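Translation initiation factor eIF-2B (Pyrococcus horikoshii, PDB 1VB5) probably catalyses the exchange of GDP for GTP on initiation factor 2, as a member of the eIF-2B alpha/beta/delta family. Local coordinates at residues N59-S64 and V232-R237; Q105-G110 and R132-K137. All coordinates share one frame; numbering follows the deposited sequence.

Contact 1: residues N59-S64 and V232-R237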
ATOM      1  N   ASN B  59      12.945  19.795   2.364  1.00 35.21           N
ATOM      2  CA  ASN B  59      12.247  18.611   2.854  1.00 33.42           C
ATOM      3  C   ASN B  59      12.558  18.412   4.330  1.00 33.84           C
ATOM      4  O   ASN B  59      13.552  17.778   4.689  1.00 33.87           O
ATOM      5  CB  ASN B  59      12.666  17.365   2.072  1.00 34.31           C
ATOM      6  CG  ASN B  59      11.803  16.158   2.407  1.00 36.23           C
ATOM      7  OD1 ASN B  59      11.441  15.944   3.565  1.00 39.44           O
ATOM      8  ND2 ASN B  59      11.477  15.360   1.397  1.00 32.54           N
ATOM      9  N   PRO B  60      11.708  18.963   5.212  1.00 33.48           N
ATOM     10  CA  PRO B  60      11.895  18.844   6.661  1.00 33.12           C
ATOM     11  C   PRO B  60      11.873  17.398   7.163  1.00 33.03           C
ATOM     12  O   PRO B  60      12.113  17.150   8.344  1.00 31.71           O
ATOM     13  CB  PRO B  60      10.741  19.670   7.227  1.00 35.92           C
ATOM     14  CG  PRO B  60      10.510  20.705   6.162  1.00 37.49           C
ATOM     15  CD  PRO B  60      10.600  19.881   4.901  1.00 33.65           C
ATOM     16  N   SER B  61      11.583  16.451   6.270  1.00 27.17           N
ATOM     17  CA  SER B  61      11.542  15.035   6.642  1.00 31.84           C
ATOM     18  C   SER B  61      12.906  14.359   6.492  1.00 28.93           C
ATOM     19  O   SER B  61      13.089  13.221   6.920  1.00 25.64           O
ATOM     20  CB  SER B  61      10.514  14.277   5.786  1.00 32.74           C
ATOM     21  OG  SER B  61       9.187  14.708   6.045  1.00 31.45           O
ATOM     22  N   MET B  62      13.858  15.054   5.876  1.00 30.21           N
ATOM     23  CA  MET B  62      15.187  14.489   5.673  1.00 31.42           C
ATOM     24  C   MET B  62      16.230  15.100   6.599  1.00 30.70           C
ATOM     25  O   MET B  62      16.591  16.272   6.473  1.00 32.23           O
ATOM     26  CB  MET B  62      15.616  14.657   4.215  1.00 34.20           C
ATOM     27  CG  MET B  62      14.849  13.762   3.254  1.00 39.07           C
ATOM     28  SD  MET B  62      15.458  13.875   1.566  1.00 59.61           S
ATOM     29  CE  MET B  62      14.328  12.760   0.710  1.00 57.53           C
ATOM     30  N   ALA B  63      16.711  14.283   7.528  1.00 23.06           N
ATOM     31  CA  ALA B  63      17.703  14.715   8.502  1.00 25.88           C
ATOM     32  C   ALA B  63      19.042  15.068   7.864  1.00 22.85           C
ATOM     33  O   ALA B  63      19.818  15.829   8.432  1.00 22.05           O
ATOM     34  CB  ALA B  63      17.902  13.626   9.550  1.00 17.83           C
ATOM     35  N   SER B  64      19.311  14.514   6.689  1.00 23.58           N
ATOM     36  CA  SER B  64      20.571  14.778   6.010  1.00 25.62           C
ATOM     37  C   SER B  64      20.710  16.264   5.705  1.00 29.69           C
ATOM     38  O   SER B  64      21.801  16.826   5.808  1.00 31.85           O
ATOM     39  CB  SER B  64      20.664  13.965   4.718  1.00 21.96           C
ATOM     40  OG  SER B  64      19.669  14.364   3.796  1.00 30.27           O
ATOM     41  N   VAL B 232       7.826  15.299  14.294  1.00 31.37           N
ATOM     42  CA  VAL B 232       8.249  15.226  12.900  1.00 30.79           C
ATOM     43  C   VAL B 232       7.242  15.825  11.919  1.00 36.17           C
ATOM     44  O   VAL B 232       6.030  15.676  12.087  1.00 32.62           O
ATOM     45  CB  VAL B 232       8.523  13.765  12.486  1.00 32.27           C
ATOM     46  CG1 VAL B 232       8.816  13.686  10.993  1.00 30.70           C
ATOM     47  CG2 VAL B 232       9.692  13.216  13.285  1.00 31.12           C
ATOM     48  N   MET B 233       7.763  16.513  10.904  1.00 37.28           N
ATOM     49  CA  MET B 233       6.945  17.119   9.855  1.00 43.58           C
ATOM     50  C   MET B 233       6.991  16.185   8.648  1.00 41.20           C
ATOM     51  O   MET B 233       8.070  15.908   8.118  1.00 42.87           O
ATOM     52  CB  MET B 233       7.513  18.479   9.436  1.00 45.73           C
ATOM     53  CG  MET B 233       7.338  19.607  10.440  1.00 56.89           C
ATOM     54  SD  MET B 233       8.232  21.111   9.922  1.00 72.72           S
ATOM     55  CE  MET B 233       7.104  21.797   8.680  1.00 59.77           C
ATOM     56  N   LEU B 234       5.832  15.696   8.215  1.00 36.02           N
ATOM     57  CA  LEU B 234       5.767  14.801   7.061  1.00 33.63           C
ATOM     58  C   LEU B 234       5.343  15.603   5.831  1.00 36.02           C
ATOM     59  O   LEU B 234       4.197  16.048   5.729  1.00 28.61           O
ATOM     60  CB  LEU B 234       4.774  13.668   7.328  1.00 35.09           C
ATOM     61  CG  LEU B 234       5.059  12.836   8.586  1.00 35.06           C
ATOM     62  CD1 LEU B 234       3.950  11.813   8.789  1.00 32.49           C
ATOM     63  CD2 LEU B 234       6.413  12.151   8.457  1.00 27.96           C
ATOM     64  N   MET B 235       6.284  15.784   4.907  1.00 37.00           N
ATOM     65  CA  MET B 235       6.053  16.554   3.687  1.00 39.22           C
ATOM     66  C   MET B 235       4.963  15.970   2.786  1.00 39.40           C
ATOM     67  O   MET B 235       4.786  14.753   2.704  1.00 34.18           O
ATOM     68  CB  MET B 235       7.369  16.691   2.907  1.00 44.30           C
ATOM     69  CG  MET B 235       7.308  17.655   1.727  1.00 47.16           C
ATOM     70  SD  MET B 235       8.927  17.964   0.967  1.00 52.33           S
ATOM     71  CE  MET B 235       8.956  16.727  -0.342  1.00 52.27           C
ATOM     72  N   GLU B 236       4.243  16.855   2.105  1.00 34.87           N
ATOM     73  CA  GLU B 236       3.158  16.455   1.217  1.00 38.99           C
ATOM     74  C   GLU B 236       3.223  17.214  -0.117  1.00 39.61           C
ATOM     75  O   GLU B 236       3.671  18.362  -0.160  1.00 45.79           O
ATOM     76  CB  GLU B 236       1.820  16.739   1.906  1.00 34.37           C
ATOM     77  CG  GLU B 236       0.624  16.077   1.255  1.00 47.71           C
ATOM     78  CD  GLU B 236      -0.700  16.477   1.894  1.00 48.35           C
ATOM     79  OE1 GLU B 236      -0.738  16.677   3.129  1.00 46.06           O
ATOM     80  OE2 GLU B 236      -1.703  16.577   1.154  1.00 42.47           O
ATOM     81  N   ARG B 237       2.790  16.564  -1.196  1.00 32.52           N
ATOM     82  CA  ARG B 237       2.759  17.178  -2.526  1.00 33.48           C
ATOM     83  C   ARG B 237       1.344  17.015  -3.070  1.00 31.42           C
ATOM     84  O   ARG B 237       0.632  16.087  -2.687  1.00 29.97           O
ATOM     85  CB  ARG B 237       3.698  16.478  -3.516  1.00 31.89           C
ATOM     86  CG  ARG B 237       5.183  16.502  -3.222  1.00 45.43           C
ATOM     87  CD  ARG B 237       5.910  15.790  -4.368  1.00 48.04           C
ATOM     88  NE  ARG B 237       7.063  15.008  -3.929  1.00 49.38           N
ATOM     89  CZ  ARG B 237       8.263  15.515  -3.670  1.00 60.55           C
ATOM     90  NH1 ARG B 237       8.483  16.818  -3.811  1.00 65.92           N
ATOM     91  NH2 ARG B 237       9.245  14.716  -3.264  1.00 60.43           N
TER
HETATM   92  O   HOH W   1      10.287  17.301  10.600  1.00 32.65           O
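Ser61 meets Met235 from an Asx turn, made by Asn59 and set within a type I beta turn, Asn59 to Met62, joining helix 41-58 to helix 63-71. Asn59 OD1 accepts in its carbonyl plane from Ser61 N (2.8 Å), and Met62 N closes the turn on Asn59 O. The turn offers Ser61 OG to the facing loop, where it takes part in two bonds: it donates to a lone pair of Met233 O (2.6 Å) and accepts from Met235 N (3.3 Å). Met235 runs from this bond across Asn59 at about a right angle. Its CB sits 4.1 Å from Ser61 OG; CG is anti to the backbone N (chi1 -171°), and from it SD reaches to 3.7 Å from Asn59 CG; the bend at chi3 brings CE to 3.4 Å from Asn59 ND2. Phe251 of strand 251-254 touches Asn59, Ser61, Leu234 and Met235, while Leu234 also packs on Leu173 of the second subunit. An alanine at Asn59 would probably leave Ser61 N without its side-chain acceptor and open a gap beside the thioether of Met235. Pro60 CB rests against Met233 SD at 4.0 Å, and a water bridges the same two residues, donating to Pro60 O and accepting from Met233 N at 2.7 Å.

Contact 2: residues Q105-G110 and R132-K137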
ATOM      1  N   GLN B 105      27.163  -7.890   4.269  1.00 26.76           N
ATOM      2  CA  GLN B 105      27.628  -8.949   5.158  1.00 25.96           C
ATOM      3  C   GLN B 105      26.425  -9.612   5.833  1.00 27.93           C
ATOM      4  O   GLN B 105      26.400 -10.823   6.060  1.00 28.17           O
ATOM      5  CB  GLN B 105      28.549  -8.331   6.211  1.00 32.35           C
ATOM      6  CG  GLN B 105      29.615  -9.247   6.761  1.00 44.06           C
ATOM      7  CD  GLN B 105      30.459  -8.555   7.817  1.00 50.18           C
ATOM      8  OE1 GLN B 105      30.944  -7.436   7.613  1.00 50.61           O
ATOM      9  NE2 GLN B 105      30.641  -9.218   8.955  1.00 50.82           N
ATOM     10  N   LEU B 106      25.427  -8.795   6.148  1.00 25.83           N
ATOM     11  CA  LEU B 106      24.201  -9.250   6.790  1.00 26.50           C
ATOM     12  C   LEU B 106      23.431 -10.232   5.904  1.00 30.27           C
ATOM     13  O   LEU B 106      22.904 -11.237   6.383  1.00 33.09           O
ATOM     14  CB  LEU B 106      23.324  -8.036   7.095  1.00 30.73           C
ATOM     15  CG  LEU B 106      21.962  -8.187   7.769  1.00 26.45           C
ATOM     16  CD1 LEU B 106      22.126  -8.813   9.150  1.00 19.24           C
ATOM     17  CD2 LEU B 106      21.325  -6.801   7.887  1.00 19.55           C
ATOM     18  N   ILE B 107      23.368  -9.929   4.612  1.00 24.00           N
ATOM     19  CA  ILE B 107      22.660 -10.764   3.649  1.00 23.64           C
ATOM     20  C   ILE B 107      23.236 -12.184   3.596  1.00 26.93           C
ATOM     21  O   ILE B 107      24.438 -12.383   3.778  1.00 26.24           O
ATOM     22  CB  ILE B 107      22.707 -10.108   2.239  1.00 21.70           C
ATOM     23  CG1 ILE B 107      21.959  -8.771   2.278  1.00 25.00           C
ATOM     24  CG2 ILE B 107      22.086 -11.028   1.201  1.00 27.97           C
ATOM     25  CD1 ILE B 107      22.043  -7.958   1.004  1.00 32.87           C
ATOM     26  N   ASP B 108      22.370 -13.166   3.362  1.00 28.89           N
ATOM     27  CA  ASP B 108      22.789 -14.563   3.285  1.00 30.87           C
ATOM     28  C   ASP B 108      22.322 -15.227   1.994  1.00 36.43           C
ATOM     29  O   ASP B 108      21.380 -14.762   1.349  1.00 34.59           O
ATOM     30  CB  ASP B 108      22.225 -15.358   4.465  1.00 36.27           C
ATOM     31  CG  ASP B 108      22.800 -14.923   5.795  1.00 45.05           C
ATOM     32  OD1 ASP B 108      22.280 -15.389   6.832  1.00 49.19           O
ATOM     33  OD2 ASP B 108      23.769 -14.127   5.808  1.00 54.13           O
ATOM     34  N   ASP B 109      22.984 -16.325   1.633  1.00 35.70           N
ATOM     35  CA  ASP B 109      22.637 -17.085   0.437  1.00 31.50           C
ATOM     36  C   ASP B 109      21.231 -17.619   0.556  1.00 32.82           C
ATOM     37  O   ASP B 109      20.833 -18.101   1.616  1.00 39.10           O
ATOM     38  CB  ASP B 109      23.593 -18.266   0.250  1.00 44.86           C
ATOM     39  CG  ASP B 109      24.822 -17.894  -0.544  1.00 46.14           C
ATOM     40  OD1 ASP B 109      24.661 -17.471  -1.708  1.00 46.77           O
ATOM     41  OD2 ASP B 109      25.943 -18.025  -0.007  1.00 58.17           O
ATOM     42  N   GLY B 110      20.613 -17.271  -0.438  1.00 29.92           N
ATOM     43  CA  GLY B 110      19.281 -17.851  -0.425  1.00 21.50           C
ATOM     44  C   GLY B 110      18.210 -16.883   0.068  1.00 27.15           C
ATOM     45  O   GLY B 110      17.024 -17.212   0.088  1.00 28.00           O
ATOM     46  N   ARG B 132      29.773 -10.005  -4.092  1.00 30.06           N
ATOM     47  CA  ARG B 132      30.489 -10.947  -3.244  1.00 26.82           C
ATOM     48  C   ARG B 132      29.962 -12.359  -3.432  1.00 30.98           C
ATOM     49  O   ARG B 132      30.181 -13.236  -2.598  1.00 35.71           O
ATOM     50  CB  ARG B 132      30.393 -10.536  -1.775  1.00 26.81           C
ATOM     51  CG  ARG B 132      31.130  -9.242  -1.472  1.00 28.93           C
ATOM     52  CD  ARG B 132      30.977  -8.837  -0.024  1.00 30.06           C
ATOM     53  NE  ARG B 132      31.611  -7.551   0.239  1.00 29.89           N
ATOM     54  CZ  ARG B 132      31.520  -6.895   1.394  1.00 34.08           C
ATOM     55  NH1 ARG B 132      30.816  -7.405   2.402  1.00 29.84           N
ATOM     56  NH2 ARG B 132      32.131  -5.727   1.537  1.00 30.64           N
ATOM     57  N   LYS B 133      29.253 -12.560  -4.538  1.00 27.87           N
ATOM     58  CA  LYS B 133      28.713 -13.864  -4.907  1.00 30.82           C
ATOM     59  C   LYS B 133      27.588 -14.445  -4.059  1.00 30.99           C
ATOM     60  O   LYS B 133      27.378 -15.658  -4.053  1.00 29.75           O
ATOM     61  CB  LYS B 133      29.852 -14.886  -5.003  1.00 38.11           C
ATOM     62  CG  LYS B 133      30.913 -14.552  -6.047  1.00 41.63           C
ATOM     63  CD  LYS B 133      30.303 -14.367  -7.430  1.00 42.40           C
ATOM     64  CE  LYS B 133      31.379 -14.300  -8.515  1.00 44.15           C
ATOM     65  NZ  LYS B 133      32.375 -13.224  -8.288  1.00 35.23           N
ATOM     66  N   LYS B 134      26.859 -13.601  -3.341  1.00 33.64           N
ATOM     67  CA  LYS B 134      25.743 -14.108  -2.554  1.00 31.75           C
ATOM     68  C   LYS B 134      24.543 -14.241  -3.486  1.00 29.64           C
ATOM     69  O   LYS B 134      24.296 -13.367  -4.310  1.00 24.23           O
ATOM     70  CB  LYS B 134      25.430 -13.163  -1.389  1.00 29.72           C
ATOM     71  CG  LYS B 134      26.425 -13.307  -0.249  1.00 26.84           C
ATOM     72  CD  LYS B 134      26.164 -12.359   0.894  1.00 27.63           C
ATOM     73  CE  LYS B 134      27.137 -12.646   2.042  1.00 29.80           C
ATOM     74  NZ  LYS B 134      27.025 -11.652   3.147  1.00 29.45           N
ATOM     75  N   ARG B 135      23.820 -15.350  -3.382  1.00 31.32           N
ATOM     76  CA  ARG B 135      22.653 -15.557  -4.232  1.00 35.61           C
ATOM     77  C   ARG B 135      21.389 -15.171  -3.487  1.00 35.61           C
ATOM     78  O   ARG B 135      21.157 -15.623  -2.362  1.00 31.63           O
ATOM     79  CB  ARG B 135      22.550 -17.019  -4.689  1.00 44.11           C
ATOM     80  CG  ARG B 135      23.621 -17.449  -5.687  1.00 50.05           C
ATOM     81  CD  ARG B 135      24.851 -18.001  -4.991  1.00 57.85           C
ATOM     82  NE  ARG B 135      24.911 -19.464  -5.032  1.00 63.06           N
ATOM     83  CZ  ARG B 135      23.993 -20.282  -4.521  1.00 67.00           C
ATOM     84  NH1 ARG B 135      22.917 -19.791  -3.917  1.00 72.81           N
ATOM     85  NH2 ARG B 135      24.153 -21.597  -4.607  1.00 61.96           N
ATOM     86  N   PHE B 136      20.572 -14.336  -4.121  1.00 30.94           N
ATOM     87  CA  PHE B 136      19.334 -13.882  -3.511  1.00 26.49           C
ATOM     88  C   PHE B 136      18.408 -13.273  -4.554  1.00 29.62           C
ATOM     89  O   PHE B 136      18.800 -13.067  -5.705  1.00 30.83           O
ATOM     90  CB  PHE B 136      19.649 -12.852  -2.422  1.00 21.27           C
ATOM     91  CG  PHE B 136      20.412 -11.655  -2.920  1.00 23.01           C
ATOM     92  CD1 PHE B 136      19.749 -10.581  -3.499  1.00 16.68           C
ATOM     93  CD2 PHE B 136      21.802 -11.612  -2.826  1.00 23.90           C
ATOM     94  CE1 PHE B 136      20.455  -9.478  -3.976  1.00 26.46           C
ATOM     95  CE2 PHE B 136      22.519 -10.514  -3.299  1.00 21.46           C
ATOM     96  CZ  PHE B 136      21.845  -9.445  -3.876  1.00 21.00           C
ATOM     97  N   LYS B 137      17.175 -12.996  -4.139  1.00 24.50           N
ATOM     98  CA  LYS B 137      16.172 -12.396  -5.006  1.00 26.06           C
ATOM     99  C   LYS B 137      15.605 -11.203  -4.254  1.00 22.66           C
ATOM    100  O   LYS B 137      15.626 -11.168  -3.022  1.00 24.11           O
ATOM    101  CB  LYS B 137      15.042 -13.389  -5.306  1.00 33.21           C
ATOM    102  CG  LYS B 137      15.496 -14.690  -5.949  1.00 49.70           C
ATOM    103  CD  LYS B 137      14.339 -15.677  -6.080  1.00 55.07           C
ATOM    104  CE  LYS B 137      14.831 -17.053  -6.525  1.00 60.58           C
ATOM    105  NZ  LYS B 137      13.723 -18.057  -6.588  1.00 60.49           N
TER
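Lys134 starts with CG beside its backbone N (chi1 -77°) and is extended from there on, a straight arm that reaches the C-terminal end of helix 78-106, at Gln105 in its last turn and Ile107 just beyond it. Its NZ donates to Ile107 O (2.8 Å), from a position tilted out of the carbonyl plane, and makes a weak bond to Gln105 O (3.1 Å). NZ also donates to Ala104 O, its strongest partner, so the ammonium gathers three carbonyls at the helix C-terminus, where its charge would probably be favourable. Asp109, with CG also beside its backbone N (chi1 -88°), presents OD1 to the other backbone. There OD1 accepts on its anti side from Arg135 N (2.8 Å), a donor well out of the carboxylate plane, though the N-H points almost straight at the oxygen. The bent side chain of Arg135 folds round the same oxygen, but the salt bridge from NH1 to Asp109 OD1 is long (3.6 Å), the two planes 74° apart: an attraction of charges, with no N-H aimed at the oxygen. Next along, Gly110 N donates to Arg135 O (2.6 Å). Inward, Ile107 CG2 meets Phe136 CD2 at 4.1 Å. Both side chains pack on Ala129 of helix 120-131, which ends in a Schellman motif at Lys133, and on Ile113; the contact thus joins the two entries of a right-handed beta-alpha-beta crossover, into strands 111-115 and 136-141.

Overall arrangement
Contacts 1 and 2 lie on opposite sides of the chain's centre, their own centres 33 Å apart and their nearest atoms about 21 Å apart, so they do not touch. Helices 63-71 and 78-106, consecutive in the chain, lead from one to the other. Contact 1, about 11 Å from the chain's centre, is long-range: it ties the turn between two N-terminal helices to a loop far along the sequence, near the second subunit. Contact 2, about 23 Å from that centre, is a local closure on the surface, where the chain enters two neighbouring parallel strands of the mixed, Rossmann-like sheet, and no other chain of the assembly reaches it.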